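Local structure of Lmo1076 protein (Listeria monocytogenes serovar 1/2a, 5JQC) at residues 87-91 and 92-96; 68-72 and 73-77; 52-55 and 56-59; 169-173 and 174-178. The protein is a putative secreted autolysin, possibly with amidase activity in cell-wall degradation, represented here by a part containing three GW domains that may anchor it to the cell surface. One frame throughout, in Å; residues are numbered along the deposited sequence.

Overall arrangement
Interactions 1, 2 and 3 belong to the first GW domain of this fragment, and interaction 4 to the second. Interactions 1 and 2 have centres 10 Å apart and are joined directly: Tyr-96 OH approaches Glu-68 OE2 at 2.7 Å, and Lys-91 N approaches Thr-75 O at 2.8 Å. Interaction 3, with its centre 11 Å from that of interaction 1, packs Gly-55 CA against Met-89 SE at 3.8 Å, while its nearest atoms stay about 10 Å from those of interaction 2. Interaction 4 repeats the turn of interaction 1, centre to centre 35 Å away, and its arginine additionally holds a sulfate ion, probably from the crystallisation liquor.

Interaction 1. Residues 87-91 and 92-96; sequences GWMDK and RAFVY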
loop_
_atom_site.group_PDB
_atom_site.type_symbol
_atom_site.label_atom_id
_atom_site.label_comp_id
_atom_site.label_asym_id
_atom_site.label_seq_id
_atom_site.Cartn_x
_atom_site.Cartn_y
_atom_site.Cartn_z
ATOM N N GLY A 87 -28.813 -16.152 7.251
ATOM C CA GLY A 87 -30.067 -15.513 7.623
ATOM C C GLY A 87 -29.819 -14.062 8.004
ATOM O O GLY A 87 -28.893 -13.424 7.497
ATOM N N TRP A 88 -30.659 -13.571 8.910
ATOM C CA TRP A 88 -30.577 -12.209 9.418
ATOM C C TRP A 88 -30.316 -12.220 10.912
ATOM O O TRP A 88 -30.869 -13.048 11.639
ATOM C CB TRP A 88 -31.857 -11.443 9.170
ATOM C CG TRP A 88 -32.193 -11.341 7.769
ATOM C CD1 TRP A 88 -32.582 -12.351 6.942
ATOM C CD2 TRP A 88 -32.200 -10.149 6.987
ATOM N NE1 TRP A 88 -32.829 -11.859 5.688
ATOM C CE2 TRP A 88 -32.605 -10.507 5.689
ATOM C CE3 TRP A 88 -31.902 -8.810 7.259
ATOM C CZ2 TRP A 88 -32.719 -9.573 4.659
ATOM C CZ3 TRP A 88 -32.020 -7.883 6.238
ATOM C CH2 TRP A 88 -32.429 -8.268 4.953
HETATM N N MSE A 89 -29.509 -11.270 11.364
HETATM C CA MSE A 89 -29.215 -11.124 12.784
HETATM C C MSE A 89 -28.996 -9.652 13.129
HETATM O O MSE A 89 -28.595 -8.854 12.268
HETATM C CB MSE A 89 -27.995 -11.976 13.157
HETATM C CG MSE A 89 -27.568 -11.871 14.617
HETATM SE SE MSE A 89 -26.532 -13.397 15.280
HETATM C CE MSE A 89 -25.049 -13.423 13.989
ATOM N N ASP A 90 -29.325 -9.305 14.375
ATOM C CA ASP A 90 -29.083 -7.976 14.917
ATOM C C ASP A 90 -27.698 -7.492 14.517
ATOM O O ASP A 90 -26.696 -8.168 14.764
ATOM C CB ASP A 90 -29.207 -8.026 16.450
ATOM C CG ASP A 90 -29.517 -6.673 17.081
ATOM O OD1 ASP A 90 -29.000 -5.624 16.640
ATOM O OD2 ASP A 90 -30.299 -6.664 18.050
ATOM N N LYS A 91 -27.651 -6.306 13.906
ATOM C CA LYS A 91 -26.378 -5.721 13.485
ATOM C C LYS A 91 -25.380 -5.629 14.634
ATOM O O LYS A 91 -24.164 -5.701 14.406
ATOM C CB LYS A 91 -26.631 -4.340 12.881
ATOM C CG LYS A 91 -25.393 -3.640 12.379
ATOM C CD LYS A 91 -25.797 -2.395 11.641
ATOM C CE LYS A 91 -24.619 -1.780 10.940
ATOM N NZ LYS A 91 -25.060 -0.597 10.154
ATOM N N ARG A 92 -25.866 -5.487 15.869
ATOM C CA ARG A 92 -24.983 -5.375 17.029
ATOM C C ARG A 92 -24.194 -6.653 17.277
ATOM O O ARG A 92 -23.147 -6.610 17.929
ATOM C CB ARG A 92 -25.792 -5.014 18.281
ATOM C CG ARG A 92 -26.293 -3.568 18.345
ATOM C CD ARG A 92 -27.182 -3.353 19.580
ATOM N NE ARG A 92 -28.347 -4.234 19.517
ATOM C CZ ARG A 92 -29.129 -4.556 20.553
ATOM N NH1 ARG A 92 -28.886 -4.088 21.784
ATOM N NH2 ARG A 92 -30.156 -5.377 20.349
ATOM N N ALA A 93 -24.657 -7.785 16.762
ATOM C CA ALA A 93 -23.894 -9.017 16.900
ATOM C C ALA A 93 -22.609 -9.046 16.065
ATOM O O ALA A 93 -21.881 -10.040 16.136
ATOM C CB ALA A 93 -24.781 -10.212 16.531
ATOM N N PHE A 94 -22.292 -7.997 15.288
ATOM C CA PHE A 94 -21.181 -8.041 14.335
ATOM C C PHE A 94 -20.203 -6.886 14.547
ATOM O O PHE A 94 -20.598 -5.781 14.932
ATOM C CB PHE A 94 -21.659 -7.964 12.863
ATOM C CG PHE A 94 -22.690 -8.992 12.477
ATOM C CD1 PHE A 94 -24.030 -8.803 12.777
ATOM C CD2 PHE A 94 -22.320 -10.119 11.758
ATOM C CE1 PHE A 94 -24.973 -9.746 12.391
ATOM C CE2 PHE A 94 -23.256 -11.058 11.372
ATOM C CZ PHE A 94 -24.580 -10.873 11.685
ATOM N N VAL A 95 -18.927 -7.142 14.227
ATOM C CA VAL A 95 -17.894 -6.106 14.104
ATOM C C VAL A 95 -17.475 -6.013 12.636
ATOM O O VAL A 95 -16.860 -6.945 12.097
ATOM C CB VAL A 95 -16.680 -6.394 14.993
ATOM C CG1 VAL A 95 -15.637 -5.307 14.818
ATOM C CG2 VAL A 95 -17.099 -6.476 16.463
ATOM N N TYR A 96 -17.802 -4.894 11.986
ATOM C CA TYR A 96 -17.462 -4.713 10.580
ATOM C C TYR A 96 -15.981 -4.397 10.433
ATOM O O TYR A 96 -15.421 -3.603 11.199
ATOM C CB TYR A 96 -18.268 -3.574 9.949
ATOM C CG TYR A 96 -19.722 -3.864 9.660
ATOM C CD1 TYR A 96 -20.419 -4.845 10.359
ATOM C CD2 TYR A 96 -20.400 -3.145 8.682
ATOM C CE1 TYR A 96 -21.750 -5.098 10.090
ATOM C CE2 TYR A 96 -21.735 -3.390 8.398
ATOM C CZ TYR A 96 -22.405 -4.370 9.102
ATOM O OH TYR A 96 -23.733 -4.624 8.834
#
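The carbonyl oxygens of Asp-90 and Lys-91 accept the backbone N-H groups of Ala-93 and Phe-94 respectively, two successive i to i+3 bonds that define a short 3-10 turn between strands 84-90 and 94-96, the connection expected before the last strand of an SH3-like barrel. The carboxylate of Asp-90 folds onto this turn: its CG stands anti to the backbone N (chi1 -157°), which brings both oxygens to Arg-92. Asp-90 OD1 takes two donors from the same face of its plane, Arg-92 N at 3.2 Å, closing an Asx turn, and Arg-92 NE at 3.3 Å. Asp-90 OD2 is met on its syn side, but clearly tilted out of the carboxylate plane, by Arg-92 NH2 at 2.6 Å. The guanidinium, bent back at chi3, thus offers its NE and NH2 edge, yet its plane is turned 49° from the carboxylate, making a twisted two-point salt bridge.

Apolar groups fill the other side of the turn. Selenomethionine Met-89 lays CG against Ala-93 CB (3.8 Å), and a bend at chi3 (56°) returns its CE obliquely to Phe-94 CZ at 3.5 Å. The edge of that ring also meets the turn, Asp-90 O lying near the ring plane 3.3 Å from Phe-94 CE1. Farther along, the extended Lys-91 chain crosses Tyr-96 at about a right angle, CE coming 3.6 Å from Tyr-96 OH; both polar ends are bound by Glu-68. Three bonds to one carboxylate fix the rotation of Asp-90 and tie it to both the backbone N and the guanidinium of Arg-92, and the paired arginine would be expected to favour the ionised acid.

Interaction 2. Residues 68-72 and 73-77; sequences EGTTS and RGTWV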
loop_
_atom_site.group_PDB
_atom_site.type_symbol
_atom_site.label_atom_id
_atom_site.label_comp_id
_atom_site.label_asym_id
_atom_site.label_seq_id
_atom_site.Cartn_x
_atom_site.Cartn_y
_atom_site.Cartn_z
ATOM N N GLU A 68 -29.045 -4.857 4.850
ATOM C CA GLU A 68 -29.432 -4.364 6.167
ATOM C C GLU A 68 -30.870 -3.893 6.086
ATOM O O GLU A 68 -31.290 -3.364 5.058
ATOM C CB GLU A 68 -28.556 -3.209 6.651
ATOM C CG GLU A 68 -27.068 -3.443 6.492
ATOM C CD GLU A 68 -26.243 -2.485 7.340
ATOM O OE1 GLU A 68 -26.856 -1.571 7.940
ATOM O OE2 GLU A 68 -24.995 -2.653 7.401
ATOM N N GLY A 69 -31.608 -4.067 7.178
ATOM C CA GLY A 69 -32.985 -3.610 7.275
ATOM C C GLY A 69 -33.312 -3.186 8.695
ATOM O O GLY A 69 -32.814 -3.784 9.659
ATOM N N THR A 70 -34.120 -2.145 8.850
ATOM C CA THR A 70 -34.426 -1.626 10.171
ATOM C C THR A 70 -35.909 -1.781 10.464
ATOM O O THR A 70 -36.740 -1.784 9.550
ATOM C CB THR A 70 -34.012 -0.153 10.310
ATOM O OG1 THR A 70 -34.838 0.678 9.483
ATOM C CG2 THR A 70 -32.552 0.016 9.919
ATOM N N THR A 71 -36.220 -1.971 11.742
ATOM C CA THR A 71 -37.572 -1.830 12.262
ATOM C C THR A 71 -37.492 -0.998 13.527
ATOM O O THR A 71 -36.397 -0.642 13.981
ATOM C CB THR A 71 -38.219 -3.177 12.597
ATOM O OG1 THR A 71 -37.753 -3.611 13.879
ATOM C CG2 THR A 71 -37.871 -4.236 11.578
ATOM N N SER A 72 -38.643 -0.740 14.142
ATOM C CA SER A 72 -38.675 -0.038 15.417
ATOM C C SER A 72 -37.807 -0.697 16.499
ATOM O O SER A 72 -37.420 -0.028 17.471
ATOM C CB SER A 72 -40.125 0.056 15.867
ATOM O OG SER A 72 -40.246 0.834 17.036
ATOM N N ARG A 73 -37.475 -1.980 16.363
ATOM C CA ARG A 73 -36.715 -2.638 17.416
ATOM C C ARG A 73 -35.209 -2.664 17.176
ATOM O O ARG A 73 -34.475 -3.009 18.105
ATOM C CB ARG A 73 -37.205 -4.074 17.612
ATOM C CG ARG A 73 -38.632 -4.165 18.120
ATOM C CD ARG A 73 -39.093 -5.614 18.107
ATOM N NE ARG A 73 -40.510 -5.713 18.435
ATOM C CZ ARG A 73 -40.980 -5.767 19.684
ATOM N NH1 ARG A 73 -42.282 -5.850 19.910
ATOM N NH2 ARG A 73 -40.145 -5.741 20.705
ATOM N N GLY A 74 -34.725 -2.324 15.978
ATOM C CA GLY A 74 -33.290 -2.307 15.723
ATOM C C GLY A 74 -32.996 -2.529 14.247
ATOM O O GLY A 74 -33.885 -2.428 13.403
ATOM N N THR A 75 -31.727 -2.842 13.965
ATOM C CA THR A 75 -31.241 -3.103 12.614
ATOM C C THR A 75 -30.821 -4.558 12.507
ATOM O O THR A 75 -30.038 -5.038 13.330
ATOM C CB THR A 75 -30.057 -2.201 12.256
ATOM O OG1 THR A 75 -30.496 -0.838 12.234
ATOM C CG2 THR A 75 -29.501 -2.556 10.884
ATOM N N TRP A 76 -31.357 -5.258 11.507
ATOM C CA TRP A 76 -30.986 -6.637 11.214
ATOM C C TRP A 76 -30.231 -6.691 9.890
ATOM O O TRP A 76 -30.597 -5.997 8.936
ATOM C CB TRP A 76 -32.238 -7.537 11.182
ATOM C CG TRP A 76 -32.620 -7.931 12.567
ATOM C CD1 TRP A 76 -32.281 -9.085 13.214
ATOM C CD2 TRP A 76 -33.339 -7.137 13.517
ATOM N NE1 TRP A 76 -32.759 -9.068 14.497
ATOM C CE2 TRP A 76 -33.416 -7.884 14.709
ATOM C CE3 TRP A 76 -33.940 -5.874 13.470
ATOM C CZ2 TRP A 76 -34.079 -7.416 15.843
ATOM C CZ3 TRP A 76 -34.591 -5.409 14.598
ATOM C CH2 TRP A 76 -34.655 -6.178 15.770
ATOM N N VAL A 77 -29.177 -7.510 9.832
ATOM C CA VAL A 77 -28.348 -7.625 8.636
ATOM C C VAL A 77 -28.303 -9.079 8.166
ATOM O O VAL A 77 -28.235 -10.012 8.974
ATOM C CB VAL A 77 -26.919 -7.071 8.881
ATOM C CG1 VAL A 77 -26.988 -5.652 9.428
ATOM C CG2 VAL A 77 -26.109 -7.955 9.810
#
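Gly-69 O receives the backbone N-H of Trp-76 at 2.8 Å, almost in line with its carbonyl bond, and also meets the CA-H of Thr-75, with CA 3.4 Å away. The return bond, Gly-69 N to Trp-76 O, completes a hydrogen-bonded pair. Nearer the tip, Thr-71 and Gly-74 form the next such pair, and between them Ser-72 and Arg-73 make a type I turn. There Thr-71 OG1 sits between its own N and carbonyl carbon (chi1 81°) and accepts Arg-73 N at 3.0 Å, an ST turn laid over the beta turn.

This is a two-residue beta hairpin in the antiparallel sheet of the GW domain. It joins strands 62-71 and 74-81; the axes of the paired segments 68-71 and 74-77 run at 154°. Trp-76 and Thr-71 point to one face of it, where Trp-76 CZ3 comes obliquely to 3.7 Å from Thr-71 OG1. On the other face Thr-70 and Thr-75 stand side by side, CG2 of Thr-70 being 3.2 Å from OG1 of Thr-75. Farther from the turn on that same face, Glu-68 CG runs alongside Val-77 CG1 at 3.7 Å. Back at the tip, Arg-73 extends away from the hairpin and its NE forms a salt bridge with Asp-15.

Interaction 3. Residues 52-55 and 56-59; sequences LSTG and APYN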
loop_
_atom_site.group_PDB
_atom_site.type_symbol
_atom_site.label_atom_id
_atom_site.label_comp_id
_atom_site.label_asym_id
_atom_site.label_seq_id
_atom_site.Cartn_x
_atom_site.Cartn_y
_atom_site.Cartn_z
ATOM N N LEU A 52 -34.269 -19.171 14.218
ATOM C CA LEU A 52 -33.639 -20.308 13.541
ATOM C C LEU A 52 -32.571 -20.944 14.416
ATOM O O LEU A 52 -32.464 -22.174 14.484
ATOM C CB LEU A 52 -33.022 -19.878 12.208
ATOM C CG LEU A 52 -33.811 -20.130 10.928
ATOM C CD1 LEU A 52 -35.182 -19.507 11.057
ATOM C CD2 LEU A 52 -33.074 -19.567 9.718
ATOM N N SER A 53 -31.755 -20.120 15.067
ATOM C CA SER A 53 -30.727 -20.572 15.998
ATOM C C SER A 53 -30.145 -19.338 16.665
ATOM O O SER A 53 -30.448 -18.201 16.292
ATOM C CB SER A 53 -29.622 -21.382 15.308
ATOM O OG SER A 53 -28.727 -20.539 14.599
ATOM N N THR A 54 -29.301 -19.577 17.658
ATOM C CA THR A 54 -28.556 -18.489 18.260
ATOM C C THR A 54 -27.345 -18.151 17.391
ATOM O O THR A 54 -26.995 -18.875 16.450
ATOM C CB THR A 54 -28.122 -18.858 19.681
ATOM O OG1 THR A 54 -27.407 -17.766 20.276
ATOM C CG2 THR A 54 -27.231 -20.097 19.669
ATOM N N GLY A 55 -26.706 -17.025 17.712
ATOM C CA GLY A 55 -25.491 -16.621 17.037
ATOM C C GLY A 55 -24.225 -17.257 17.554
ATOM O O GLY A 55 -23.156 -17.057 16.967
ATOM N N ALA A 56 -24.322 -18.023 18.642
ATOM C CA ALA A 56 -23.152 -18.714 19.178
ATOM C C ALA A 56 -22.416 -19.576 18.153
ATOM O O ALA A 56 -21.173 -19.513 18.129
ATOM C CB ALA A 56 -23.562 -19.548 20.399
ATOM N N PRO A 57 -23.072 -20.376 17.298
ATOM C CA PRO A 57 -22.301 -21.196 16.345
ATOM C C PRO A 57 -21.346 -20.394 15.473
ATOM O O PRO A 57 -20.378 -20.962 14.955
ATOM C CB PRO A 57 -23.388 -21.872 15.495
ATOM C CG PRO A 57 -24.582 -21.898 16.354
ATOM C CD PRO A 57 -24.520 -20.631 17.163
ATOM N N TYR A 58 -21.571 -19.092 15.313
ATOM C CA TYR A 58 -20.810 -18.280 14.377
ATOM C C TYR A 58 -19.871 -17.303 15.071
ATOM O O TYR A 58 -19.355 -16.395 14.416
ATOM C CB TYR A 58 -21.765 -17.520 13.451
ATOM C CG TYR A 58 -22.889 -18.367 12.880
ATOM C CD1 TYR A 58 -22.732 -19.044 11.675
ATOM C CD2 TYR A 58 -24.112 -18.481 13.541
ATOM C CE1 TYR A 58 -23.756 -19.817 11.142
ATOM C CE2 TYR A 58 -25.143 -19.252 13.017
ATOM C CZ TYR A 58 -24.955 -19.919 11.816
ATOM O OH TYR A 58 -25.962 -20.691 11.287
ATOM N N ASN A 59 -19.629 -17.463 16.370
ATOM C CA ASN A 59 -18.768 -16.521 17.074
ATOM C C ASN A 59 -17.352 -16.576 16.524
ATOM O O ASN A 59 -16.805 -17.657 16.297
ATOM C CB ASN A 59 -18.770 -16.809 18.572
ATOM C CG ASN A 59 -20.013 -16.288 19.250
ATOM O OD1 ASN A 59 -20.588 -15.291 18.818
ATOM N ND2 ASN A 59 -20.441 -16.960 20.312
#
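The ring of Tyr-58 has Pro-57 CB on one face, 3.9 Å above the plane and offset toward the rim, while Gly-55 O, Thr-54 O and Ser-53 OG approach its edge near the plane. Phe-79 from the main sheet adds an edge-to-face partner. The motif beneath is a short 3-10 turn in the loop that leads from the short, weakly bonded strand around 53-54 to strand 62-71 of the first GW domain. Gly-55 O accepts Tyr-58 N at 3.1 Å, with the donor lying well above the carbonyl plane, and Ala-56 O accepts Asn-59 N in a second i to i+3 bond.

Thr-54 stands just before the turn. With OG1 anti to its backbone N (chi1 -179°), the hydroxyl is directed to Asp-33 O, and the methyl CG2 is brought over the start of the turn, 3.8 Å from Ala-56 CB and 3.7 Å from Pro-57 CD. At the far end Asn-59 uses both amide atoms outside the turn, OD1 on Ala-32 N and ND2 on Asp-33 OD2, so the same loop, 32-33, is held from two places. Thr-54 O accepts Ser-53 OG at 3.0 Å, and the same carbonyl oxygen of Thr-54 lies 3.1 Å from Pro-57 CD.

Interaction 4. Residues 169-173 and 174-178; sequences GWLDA and RAFHV. With SO4 (sulfate ion), chain E.
With CG of Asp-172 anti to its backbone N (chi1 -169°) and the Arg-174 chain bent at chi3 (-69°), the carboxylate and the guanidinium of these two residues turn back on each other at the 3-10 turn that follows strand 166-172. Asp-172 OD1 accepts Arg-174 N at 2.8 Å through its anti lone pair, an Asx turn, and also Arg-174 NE at 2.9 Å from above the carboxylate plane. Asp-172 OD2 takes Arg-174 NH2 at 2.7 Å, again from above that plane. Both acceptors lie within a few degrees of the guanidinium plane, although the two planes are 43° apart, so the salt bridge is side-on and twisted.

The next edge of the same guanidinium faces a sulfate ion: NH2 reaches sulfate O1 at 2.9 Å and NH1 reaches O3 at 3.2 Å, with a weak third bond from NH1 to O1. NH2 therefore serves two anions at once, which would favour the charged arginine and hold its plane steady. Beneath, the backbone bond from Ala-175 N to Asp-172 O (2.8 Å), followed by that from Phe-176 N to Ala-173 O, shapes the turn. Leu-171 closes it from the apolar side, CD2 touching Ala-175 CB at 3.6 Å and CB meeting Phe-176 CE1 at 3.7 Å.

In this second GW domain, of the SH3 clan, the turn links strand 166-172 at one border of the sheet to strand 176-178 at the other. Phe-176 reaches inward to edge-to-face contacts with Tyr-159 and Phe-161 of strand 156-163, and touches Ile-112 of strand 103-112 and Ile-147 of strand 144-153.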
loop_
_atom_site.group_PDB
_atom_site.type_symbol
_atom_site.label_atom_id
_atom_site.label_comp_id
_atom_site.label_asym_id
_atom_site.label_seq_id
_atom_site.Cartn_x
_atom_site.Cartn_y
_atom_site.Cartn_z
ATOM N N GLY A 169 4.517 -8.664 1.451
ATOM C CA GLY A 169 3.426 -8.211 2.298
ATOM C C GLY A 169 3.240 -6.712 2.158
ATOM O O GLY A 169 3.506 -6.138 1.099
ATOM N N TRP A 170 2.780 -6.106 3.244
ATOM C CA TRP A 170 2.445 -4.696 3.277
ATOM C C TRP A 170 3.239 -3.999 4.368
ATOM O O TRP A 170 3.375 -4.507 5.494
ATOM C CB TRP A 170 0.947 -4.493 3.512
ATOM C CG TRP A 170 0.061 -4.964 2.374
ATOM C CD1 TRP A 170 -0.320 -6.255 2.098
ATOM C CD2 TRP A 170 -0.595 -4.143 1.400
ATOM N NE1 TRP A 170 -1.162 -6.283 1.017
ATOM C CE2 TRP A 170 -1.342 -5.001 0.562
ATOM C CE3 TRP A 170 -0.618 -2.767 1.146
ATOM C CZ2 TRP A 170 -2.102 -4.529 -0.500
ATOM C CZ3 TRP A 170 -1.366 -2.303 0.083
ATOM C CH2 TRP A 170 -2.103 -3.179 -0.720
ATOM N N LEU A 171 3.741 -2.821 4.038
ATOM C CA LEU A 171 4.610 -2.090 4.938
ATOM C C LEU A 171 4.301 -0.612 4.784
ATOM O O LEU A 171 3.996 -0.150 3.683
ATOM C CB LEU A 171 6.083 -2.399 4.615
ATOM C CG LEU A 171 7.169 -1.750 5.470
ATOM C CD1 LEU A 171 7.033 -2.209 6.894
ATOM C CD2 LEU A 171 8.561 -2.080 4.922
ATOM N N ASP A 172 4.351 0.122 5.885
ATOM C CA ASP A 172 4.028 1.539 5.818
ATOM C C ASP A 172 4.964 2.238 4.833
ATOM O O ASP A 172 6.177 2.029 4.845
ATOM C CB ASP A 172 4.120 2.157 7.214
ATOM C CG ASP A 172 3.547 3.574 7.289
ATOM O OD1 ASP A 172 4.129 4.492 6.663
ATOM O OD2 ASP A 172 2.557 3.785 8.040
ATOM N N ALA A 173 4.378 3.038 3.941
ATOM C CA ALA A 173 5.149 3.747 2.923
ATOM C C ALA A 173 6.281 4.589 3.504
ATOM O O ALA A 173 7.258 4.864 2.796
ATOM C CB ALA A 173 4.207 4.635 2.119
ATOM N N ARG A 174 6.154 5.031 4.760
ATOM C CA ARG A 174 7.219 5.786 5.419
ATOM C C ARG A 174 8.469 4.957 5.659
ATOM O O ARG A 174 9.533 5.534 5.940
ATOM C CB ARG A 174 6.733 6.345 6.749
ATOM C CG ARG A 174 5.778 7.488 6.626
ATOM C CD ARG A 174 5.181 7.808 7.993
ATOM N NE ARG A 174 4.279 6.747 8.441
ATOM C CZ ARG A 174 3.592 6.785 9.582
ATOM N NH1 ARG A 174 3.731 7.826 10.395
ATOM N NH2 ARG A 174 2.784 5.780 9.918
ATOM N N ALA A 175 8.367 3.628 5.541
ATOM C CA ALA A 175 9.506 2.731 5.678
ATOM C C ALA A 175 10.374 2.657 4.426
ATOM O O ALA A 175 11.491 2.132 4.503
ATOM C CB ALA A 175 9.012 1.323 6.028
ATOM N N PHE A 176 9.896 3.148 3.277
ATOM C CA PHE A 176 10.606 3.044 2.010
ATOM C C PHE A 176 11.245 4.367 1.612
ATOM O O PHE A 176 10.680 5.443 1.830
ATOM C CB PHE A 176 9.685 2.642 0.871
ATOM C CG PHE A 176 8.991 1.344 1.063
ATOM C CD1 PHE A 176 7.914 1.244 1.924
ATOM C CD2 PHE A 176 9.354 0.237 0.307
ATOM C CE1 PHE A 176 7.234 0.054 2.065
ATOM C CE2 PHE A 176 8.678 -0.961 0.438
ATOM C CZ PHE A 176 7.617 -1.054 1.319
ATOM N N HIS A 177 12.408 4.268 0.967
ATOM C CA HIS A 177 12.993 5.352 0.183
ATOM C C HIS A 177 12.747 5.006 -1.280
ATOM O O HIS A 177 13.369 4.082 -1.817
ATOM C CB HIS A 177 14.484 5.504 0.457
ATOM C CG HIS A 177 15.148 6.535 -0.403
ATOM N ND1 HIS A 177 15.340 7.837 0.010
ATOM C CD2 HIS A 177 15.638 6.468 -1.666
ATOM C CE1 HIS A 177 15.939 8.520 -0.951
ATOM N NE2 HIS A 177 16.130 7.713 -1.977
ATOM N N VAL A 178 11.859 5.746 -1.933
ATOM C CA VAL A 178 11.495 5.423 -3.309
ATOM C C VAL A 178 12.484 6.069 -4.269
ATOM O O VAL A 178 12.776 7.273 -4.168
ATOM C CB VAL A 178 10.063 5.871 -3.617
ATOM C CG1 VAL A 178 9.641 5.348 -4.992
ATOM C CG2 VAL A 178 9.110 5.378 -2.527
HETATM S S SO4 E . 1.783 6.674 13.363
HETATM O O1 SO4 E . 1.051 6.698 12.108
HETATM O O2 SO4 E . 2.595 5.449 13.448
HETATM O O3 SO4 E . 2.705 7.829 13.420
HETATM O O4 SO4 E . 0.862 6.725 14.505
#